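Local coordinates for enoyl-CoA hydratase/isomerase (Mycobacterium abscessus, PDB 3QXZ), which probably catalyses hydration or double-bond isomerisation of enoyl-coenzyme A thioesters, at residues 7-12 with 18-23; 56-61 with 188-193; 100-105 with 195-200. All coordinates share one frame; numbering follows the deposited sequence.

Contact 1: residues 7-12 with 18-23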
loop_
_atom_site.group_PDB
_atom_site.type_symbol
_atom_site.label_atom_id
_atom_site.label_comp_id
_atom_site.label_asym_id
_atom_site.label_seq_id
_atom_site.Cartn_x
_atom_site.Cartn_y
_atom_site.Cartn_z
ATOM N N THR A 7 5.033 8.077 -33.428
ATOM C CA THR A 7 4.264 6.979 -32.877
ATOM C C THR A 7 2.822 7.406 -32.967
ATOM O O THR A 7 2.441 8.458 -32.449
ATOM C CB THR A 7 4.644 6.685 -31.422
ATOM O OG1 THR A 7 6.023 6.306 -31.370
ATOM C CG2 THR A 7 3.788 5.542 -30.843
ATOM N N GLU A 8 2.026 6.589 -33.639
ATOM C CA GLU A 8 0.619 6.908 -33.851
ATOM C C GLU A 8 -0.238 6.292 -32.760
ATOM O O GLU A 8 0.192 5.358 -32.095
ATOM C CB GLU A 8 0.154 6.369 -35.201
ATOM C CG GLU A 8 0.898 6.930 -36.402
ATOM C CD GLU A 8 0.442 6.298 -37.695
ATOM O OE1 GLU A 8 -0.152 5.195 -37.663
ATOM O OE2 GLU A 8 0.685 6.906 -38.761
ATOM N N LEU A 9 -1.438 6.829 -32.583
ATOM C CA LEU A 9 -2.440 6.236 -31.706
ATOM C C LEU A 9 -3.552 5.646 -32.557
ATOM O O LEU A 9 -4.223 6.375 -33.306
ATOM C CB LEU A 9 -3.013 7.289 -30.756
ATOM C CG LEU A 9 -3.972 6.810 -29.671
ATOM C CD1 LEU A 9 -3.259 5.868 -28.710
ATOM C CD2 LEU A 9 -4.548 7.992 -28.933
ATOM N N HIS A 10 -3.743 4.333 -32.456
ATOM C CA HIS A 10 -4.838 3.664 -33.160
ATOM C C HIS A 10 -5.988 3.406 -32.194
ATOM O O HIS A 10 -5.778 3.241 -30.988
ATOM C CB HIS A 10 -4.361 2.360 -33.807
ATOM C CG HIS A 10 -3.332 2.556 -34.884
ATOM N ND1 HIS A 10 -2.682 1.501 -35.487
ATOM C CD2 HIS A 10 -2.840 3.680 -35.463
ATOM C CE1 HIS A 10 -1.844 1.965 -36.397
ATOM N NE2 HIS A 10 -1.912 3.285 -36.399
ATOM N N GLU A 11 -7.203 3.376 -32.722
ATOM C CA GLU A 11 -8.409 3.199 -31.926
ATOM C C GLU A 11 -9.414 2.298 -32.630
ATOM O O GLU A 11 -9.675 2.450 -33.836
ATOM C CB GLU A 11 -9.043 4.556 -31.616
ATOM C CG GLU A 11 -10.307 4.464 -30.765
ATOM C CD GLU A 11 -10.922 5.814 -30.517
ATOM O OE1 GLU A 11 -10.198 6.734 -30.086
ATOM O OE2 GLU A 11 -12.132 5.964 -30.777
ATOM N N GLU A 12 -9.968 1.357 -31.878
ATOM C CA GLU A 12 -11.037 0.483 -32.371
ATOM C C GLU A 12 -12.041 0.272 -31.259
ATOM O O GLU A 12 -11.646 -0.079 -30.143
ATOM C CB GLU A 12 -10.459 -0.864 -32.810
ATOM C CG GLU A 12 -11.472 -1.819 -33.445
ATOM C CD GLU A 12 -10.868 -3.189 -33.723
ATOM O OE1 GLU A 12 -9.737 -3.249 -34.262
ATOM O OE2 GLU A 12 -11.519 -4.203 -33.395
ATOM N N ALA A 18 -13.280 -0.175 -26.040
ATOM C CA ALA A 18 -12.390 0.602 -26.890
ATOM C C ALA A 18 -10.956 0.155 -26.671
ATOM O O ALA A 18 -10.496 0.087 -25.526
ATOM C CB ALA A 18 -12.524 2.107 -26.605
ATOM N N VAL A 19 -10.250 -0.155 -27.749
ATOM C CA VAL A 19 -8.841 -0.508 -27.671
ATOM C C VAL A 19 -8.030 0.610 -28.305
ATOM O O VAL A 19 -8.230 0.957 -29.485
ATOM C CB VAL A 19 -8.527 -1.874 -28.368
ATOM C CG1 VAL A 19 -7.045 -2.206 -28.233
ATOM C CG2 VAL A 19 -9.370 -2.987 -27.763
ATOM N N LEU A 20 -7.132 1.194 -27.510
ATOM C CA LEU A 20 -6.147 2.162 -27.959
ATOM C C LEU A 20 -4.796 1.490 -28.082
ATOM O O LEU A 20 -4.324 0.853 -27.118
ATOM C CB LEU A 20 -6.053 3.319 -26.973
ATOM C CG LEU A 20 -7.292 4.199 -26.833
ATOM C CD1 LEU A 20 -7.093 5.167 -25.706
ATOM C CD2 LEU A 20 -7.561 4.963 -28.148
ATOM N N THR A 21 -4.162 1.632 -29.255
ATOM C CA THR A 21 -2.868 1.017 -29.496
ATOM C C THR A 21 -1.811 2.066 -29.792
ATOM O O THR A 21 -1.993 2.903 -30.690
ATOM C CB THR A 21 -2.940 0.011 -30.673
ATOM O OG1 THR A 21 -3.967 -0.949 -30.411
ATOM C CG2 THR A 21 -1.606 -0.717 -30.829
ATOM N N LEU A 22 -0.717 2.012 -29.035
ATOM C CA LEU A 22 0.446 2.870 -29.254
ATOM C C LEU A 22 1.251 2.205 -30.361
ATOM O O LEU A 22 1.769 1.111 -30.181
ATOM C CB LEU A 22 1.278 3.001 -27.969
ATOM C CG LEU A 22 0.515 3.425 -26.711
ATOM C CD1 LEU A 22 1.433 3.344 -25.496
ATOM C CD2 LEU A 22 -0.069 4.812 -26.840
ATOM N N HIS A 23 1.332 2.870 -31.509
ATOM C CA HIS A 23 1.852 2.239 -32.726
ATOM C C HIS A 23 3.040 2.994 -33.316
ATOM O O HIS A 23 2.868 3.968 -34.054
ATOM C CB HIS A 23 0.727 2.096 -33.759
ATOM C CG HIS A 23 1.157 1.450 -35.040
ATOM N ND1 HIS A 23 1.063 0.090 -35.253
ATOM C CD2 HIS A 23 1.669 1.975 -36.179
ATOM C CE1 HIS A 23 1.509 -0.194 -36.464
ATOM N NE2 HIS A 23 1.881 0.932 -37.048
#
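The imidazoles of His10 and His23 form an offset stack on the N-terminal beta hairpin of strands 8-14 and 17-23, ring centres 4.3 Å apart and planes inclined by 24°. CB of His23 sits over one face of the His10 ring as a CH-pi donor, while CE1 of His10 projects over one face of the His23 ring, near its rim, with CE1 of His10 to CG of His23 at 3.3 Å. At the edge of the His10 ring, in its plane, lies the carboxylate of Glu8: NE2 of His10 donates to OE1 of Glu8 over 2.9 Å, which helps fix the rotation of the imidazole. The hairpin begins the mixed sheet of the crotonase fold. Three hydrogen-bonded pairs, Glu8 with His23, His10 with Thr21 and Glu12 with Val19, hold the backbones together. The other face carries Leu9, Glu11, Leu20 and Leu22, and the first three pack against helix 33-48 (Leu9 on Ala42, Glu11 on Leu46, Leu20 on Leu39). Here CD1 of Leu9 meets CD2 of Leu22 at 3.8 Å. Glu11 reaches out with CG anti to its backbone N (chi1 -179°), its aliphatic part running alongside Leu20, and its carboxylate makes a salt bridge to Arg45. Beside that chain, CD2 of Leu20 lies 3.7 Å from OE1 of Glu11.

Contact 2: residues 56-61 with 188-193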
loop_
_atom_site.group_PDB
_atom_site.type_symbol
_atom_site.label_atom_id
_atom_site.label_comp_id
_atom_site.label_asym_id
_atom_site.label_seq_id
_atom_site.Cartn_x
_atom_site.Cartn_y
_atom_site.Cartn_z
ATOM N N VAL A 56 -9.138 -0.271 -23.163
ATOM C CA VAL A 56 -7.908 -1.071 -23.054
ATOM C C VAL A 56 -6.798 -0.345 -23.788
ATOM O O VAL A 56 -6.969 -0.005 -24.959
ATOM C CB VAL A 56 -8.107 -2.499 -23.623
ATOM C CG1 VAL A 56 -6.797 -3.306 -23.593
ATOM C CG2 VAL A 56 -9.199 -3.231 -22.840
ATOM N N LEU A 57 -5.688 -0.086 -23.097
ATOM C CA LEU A 57 -4.493 0.526 -23.676
ATOM C C LEU A 57 -3.412 -0.527 -23.899
ATOM O O LEU A 57 -3.076 -1.297 -22.985
ATOM C CB LEU A 57 -3.977 1.631 -22.748
ATOM C CG LEU A 57 -2.742 2.395 -23.241
ATOM C CD1 LEU A 57 -2.990 3.157 -24.543
ATOM C CD2 LEU A 57 -2.303 3.348 -22.123
ATOM N N THR A 58 -2.863 -0.573 -25.116
ATOM C CA THR A 58 -1.876 -1.591 -25.466
ATOM C C THR A 58 -0.877 -1.035 -26.482
ATOM O O THR A 58 -1.063 0.082 -26.964
ATOM C CB THR A 58 -2.582 -2.881 -25.949
ATOM O OG1 THR A 58 -1.714 -3.998 -25.786
ATOM C CG2 THR A 58 -3.079 -2.767 -27.392
ATOM N N GLY A 59 0.193 -1.783 -26.754
ATOM C CA GLY A 59 1.188 -1.365 -27.753
ATOM C C GLY A 59 1.309 -2.319 -28.923
ATOM O O GLY A 59 1.036 -3.512 -28.808
ATOM N N ALA A 60 1.748 -1.787 -30.061
ATOM C CA ALA A 60 2.056 -2.644 -31.212
ATOM C C ALA A 60 3.216 -3.565 -30.828
ATOM O O ALA A 60 4.258 -3.085 -30.403
ATOM C CB ALA A 60 2.432 -1.795 -32.418
ATOM N N PRO A 61 3.045 -4.897 -30.977
ATOM C CA PRO A 61 4.124 -5.806 -30.585
ATOM C C PRO A 61 5.445 -5.474 -31.295
ATOM O O PRO A 61 5.420 -5.023 -32.444
ATOM C CB PRO A 61 3.589 -7.182 -31.008
ATOM C CG PRO A 61 2.126 -7.050 -30.871
ATOM C CD PRO A 61 1.814 -5.631 -31.329
ATOM N N LYS A 188 -0.360 -13.613 -24.783
ATOM C CA LYS A 188 -1.603 -13.879 -24.065
ATOM C C LYS A 188 -2.136 -12.615 -23.356
ATOM O O LYS A 188 -3.285 -12.577 -22.925
ATOM C CB LYS A 188 -1.384 -14.990 -23.025
ATOM C CG LYS A 188 -0.998 -16.374 -23.612
ATOM C CD LYS A 188 -2.141 -16.965 -24.435
ATOM C CE LYS A 188 -1.760 -18.298 -25.078
ATOM N NZ LYS A 188 -2.858 -18.781 -25.969
ATOM N N VAL A 189 -1.316 -11.578 -23.268
ATOM C CA VAL A 189 -1.668 -10.391 -22.455
ATOM C C VAL A 189 -2.904 -9.639 -22.966
ATOM O O VAL A 189 -3.844 -9.381 -22.186
ATOM C CB VAL A 189 -0.462 -9.429 -22.361
ATOM C CG1 VAL A 189 -0.876 -8.089 -21.741
ATOM C CG2 VAL A 189 0.666 -10.055 -21.518
ATOM N N LEU A 190 -2.928 -9.295 -24.252
ATOM C CA LEU A 190 -4.044 -8.535 -24.786
ATOM C C LEU A 190 -5.350 -9.315 -24.698
ATOM O O LEU A 190 -6.380 -8.766 -24.311
ATOM C CB LEU A 190 -3.765 -8.066 -26.223
ATOM C CG LEU A 190 -4.870 -7.227 -26.888
ATOM C CD1 LEU A 190 -5.297 -5.987 -26.062
ATOM C CD2 LEU A 190 -4.425 -6.828 -28.314
ATOM N N GLY A 191 -5.319 -10.605 -25.042
ATOM C CA GLY A 191 -6.508 -11.443 -24.952
ATOM C C GLY A 191 -7.065 -11.507 -23.538
ATOM O O GLY A 191 -8.279 -11.483 -23.347
ATOM N N ALA A 192 -6.184 -11.591 -22.537
ATOM C CA ALA A 192 -6.651 -11.607 -21.150
ATOM C C ALA A 192 -7.295 -10.269 -20.776
ATOM O O ALA A 192 -8.331 -10.233 -20.113
ATOM C CB ALA A 192 -5.510 -11.936 -20.187
ATOM N N ALA A 193 -6.687 -9.170 -21.208
ATOM C CA ALA A 193 -7.244 -7.847 -20.942
ATOM C C ALA A 193 -8.632 -7.689 -21.591
ATOM O O ALA A 193 -9.568 -7.155 -20.978
ATOM C CB ALA A 193 -6.285 -6.763 -21.415
#
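Helix 186-203 packs on one face of the central sheet of the crotonase fold, and this contact is where its N-terminal part meets strand 54-59. The short segments run nearly antiparallel, at 171°, with axes 9.8 Å apart, a spacing bridged by side chains alone. Leu190 does most of the reaching: a chi1 of -179° swings CG away from the backbone N and carries CD1 across to the strand. CD1 of Leu190 touches CG1 of Val56 at 3.9 Å and lies 4.1 Å from OG1 of Thr58, the leucine and threonine side chains crossing at about a right angle. One helical turn on, CB of Ala193 meets CG1 of Val56 at 4.1 Å, so the valine branch has a leucine methyl and an alanine methyl as partners. The hydroxyl of Thr58 is not left to the apolar surroundings, for OG1 is hydrogen-bonded to the carbonyl O of Ala104. Farther across the sheet, Ala193 also packs on Ile102 and Ala104 of strand 101-105, and Val189 on Ile124 and Ala126 of strand 122-126, while Leu57 turns from the opposite face of the strand to helix 33-48.

Contact 3: residues 100-105 with 195-200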
loop_
_atom_site.group_PDB
_atom_site.type_symbol
_atom_site.label_atom_id
_atom_site.label_comp_id
_atom_site.label_asym_id
_atom_site.label_seq_id
_atom_site.Cartn_x
_atom_site.Cartn_y
_atom_site.Cartn_z
ATOM N N PRO A 100 -13.557 2.549 -16.690
ATOM C CA PRO A 100 -12.406 1.713 -16.340
ATOM C C PRO A 100 -11.391 1.626 -17.472
ATOM O O PRO A 100 -11.769 1.580 -18.664
ATOM C CB PRO A 100 -13.040 0.339 -16.087
ATOM C CG PRO A 100 -14.418 0.667 -15.575
ATOM C CD PRO A 100 -14.833 1.843 -16.441
ATOM N N VAL A 101 -10.111 1.614 -17.085
ATOM C CA VAL A 101 -9.003 1.539 -18.036
ATOM C C VAL A 101 -8.104 0.383 -17.627
ATOM O O VAL A 101 -7.625 0.340 -16.480
ATOM C CB VAL A 101 -8.198 2.863 -18.058
ATOM C CG1 VAL A 101 -6.965 2.720 -18.950
ATOM C CG2 VAL A 101 -9.076 4.014 -18.584
ATOM N N ILE A 102 -7.879 -0.547 -18.554
ATOM C CA ILE A 102 -6.970 -1.660 -18.362
ATOM C C ILE A 102 -5.774 -1.492 -19.295
ATOM O O ILE A 102 -5.954 -1.289 -20.501
ATOM C CB ILE A 102 -7.667 -2.997 -18.707
ATOM C CG1 ILE A 102 -8.914 -3.217 -17.836
ATOM C CG2 ILE A 102 -6.673 -4.183 -18.578
ATOM C CD1 ILE A 102 -9.814 -4.394 -18.313
ATOM N N ALA A 103 -4.562 -1.539 -18.744
ATOM C CA ALA A 103 -3.339 -1.503 -19.548
ATOM C C ALA A 103 -2.883 -2.922 -19.816
ATOM O O ALA A 103 -2.513 -3.678 -18.878
ATOM C CB ALA A 103 -2.260 -0.677 -18.854
ATOM N N ALA A 104 -2.970 -3.300 -21.088
ATOM C CA ALA A 104 -2.472 -4.584 -21.570
ATOM C C ALA A 104 -1.027 -4.354 -21.994
ATOM O O ALA A 104 -0.737 -3.979 -23.141
ATOM C CB ALA A 104 -3.345 -5.086 -22.742
ATOM N N VAL A 105 -0.136 -4.490 -21.009
ATOM C CA VAL A 105 1.282 -4.168 -21.180
ATOM C C VAL A 105 1.960 -5.390 -21.799
ATOM O O VAL A 105 2.473 -6.279 -21.118
ATOM C CB VAL A 105 1.927 -3.711 -19.854
ATOM C CG1 VAL A 105 3.344 -3.275 -20.085
ATOM C CG2 VAL A 105 1.124 -2.541 -19.242
ATOM N N ARG A 195 -10.765 -10.171 -22.387
ATOM C CA ARG A 195 -11.750 -10.998 -21.677
ATOM C C ARG A 195 -12.247 -10.271 -20.425
ATOM O O ARG A 195 -13.453 -10.283 -20.117
ATOM C CB ARG A 195 -11.178 -12.375 -21.318
ATOM C CG ARG A 195 -11.129 -13.345 -22.525
ATOM C CD ARG A 195 -10.777 -14.788 -22.128
ATOM N NE ARG A 195 -9.478 -14.899 -21.454
ATOM C CZ ARG A 195 -8.298 -14.947 -22.073
ATOM N NH1 ARG A 195 -8.228 -14.906 -23.400
ATOM N NH2 ARG A 195 -7.186 -15.041 -21.357
ATOM N N MET A 196 -11.322 -9.632 -19.703
ATOM C CA MET A 196 -11.695 -8.875 -18.519
ATOM C C MET A 196 -12.577 -7.680 -18.885
ATOM O O MET A 196 -13.576 -7.418 -18.215
ATOM C CB MET A 196 -10.429 -8.427 -17.791
ATOM C CG MET A 196 -10.707 -7.709 -16.471
ATOM S SD MET A 196 -9.213 -7.143 -15.655
ATOM C CE MET A 196 -8.544 -8.682 -15.052
ATOM N N ALA A 197 -12.207 -6.972 -19.950
ATOM C CA ALA A 197 -12.979 -5.826 -20.409
ATOM C C ALA A 197 -14.388 -6.206 -20.833
ATOM O O ALA A 197 -15.342 -5.515 -20.475
ATOM C CB ALA A 197 -12.252 -5.107 -21.559
ATOM N N HIS A 198 -14.514 -7.292 -21.593
ATOM C CA HIS A 198 -15.843 -7.708 -22.035
ATOM C C HIS A 198 -16.718 -8.208 -20.889
ATOM O O HIS A 198 -17.937 -7.997 -20.911
ATOM C CB HIS A 198 -15.741 -8.704 -23.195
ATOM C CG HIS A 198 -15.398 -8.043 -24.495
ATOM N ND1 HIS A 198 -16.271 -7.205 -25.156
ATOM C CD2 HIS A 198 -14.255 -8.047 -25.222
ATOM C CE1 HIS A 198 -15.694 -6.750 -26.255
ATOM N NE2 HIS A 198 -14.468 -7.238 -26.313
ATOM N N ASP A 199 -16.102 -8.811 -19.868
ATOM C CA ASP A 199 -16.851 -9.176 -18.674
ATOM C C ASP A 199 -17.392 -7.946 -17.927
ATOM O O ASP A 199 -18.521 -7.973 -17.454
ATOM C CB ASP A 199 -16.004 -10.041 -17.743
ATOM C CG ASP A 199 -16.725 -10.380 -16.469
ATOM O OD1 ASP A 199 -17.743 -11.120 -16.499
ATOM O OD2 ASP A 199 -16.302 -9.852 -15.423
ATOM N N ILE A 200 -16.595 -6.877 -17.831
ATOM C CA ILE A 200 -17.106 -5.642 -17.251
ATOM C C ILE A 200 -18.251 -5.085 -18.111
ATOM O O ILE A 200 -19.320 -4.728 -17.590
ATOM C CB ILE A 200 -15.985 -4.559 -17.089
ATOM C CG1 ILE A 200 -14.968 -5.004 -16.042
ATOM C CG2 ILE A 200 -16.566 -3.216 -16.672
ATOM C CD1 ILE A 200 -13.653 -4.239 -16.100
#
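Strand 101-105 and the helical segment 195-200 lie 9.8 Å apart at their axes and run nearly antiparallel, at 166°, with Ile102 and Ala197 the nearest residues by CA. No hydrogen bond spans the gap; Ile102 fills it. Its CG1 is anti to the carbonyl carbon (chi1 -59°) and the chain continues extended through chi2 of 169°, so that CD1 leads straight to the helix and makes every close contact there. CD1 of Ile102 meets SD of Met196 at 3.9 Å, and CG of the same methionine is as near, the two side chains passing at a slant. CD1 of Ile102 is also 3.9 Å from the backbone N of Ala197 and 4.1 Å from CB of that alanine. From the next part of the helix, CD1 of Ile200 approaches CD1 of Ile102 more loosely, at 4.4 Å. The methyl of Ile102 is thus received among Met196, Ala197 and Ile200. This is alpha/beta packing of the crotonase fold, in which helix 186-203 lies against a face of the central sheet; strand 101-105 runs there between parallel strands 54-59 and 122-126. The helix spreads over both neighbours, since Ala197 and Ile200 also touch Val54 and Met196 touches Ile122. The same helix segment reaches another subunit as well, where Met196 and Ile200 pack on Thr165 of that second copy, so these two residues contribute both to the chain interior and to the subunit interface. Next to them Asp199 forms a salt bridge through OD2 with NH1 of Arg137 of the second subunit.

In the fold
From the N terminus, contact 1 closes first, a short hairpin loop complete before the other segments begin. Contact 2 then opens at 56-61, and contact 3 opens at 100-105 before contact 2 closes at 188-193; contact 3 closes last, at 195-200, so the two long loops cross. Contacts 1 and 2 meet along neighbouring strands 17-23 and 54-59, with Ala18 O 2.7 Å from Val56 N, a probable hydrogen bond. Contacts 2 and 3 share helix 186-203 and the adjoining strands 54-59 and 101-105. Together they tie the N-terminal hairpin and the middle of the sheet to a late helix packed on its face.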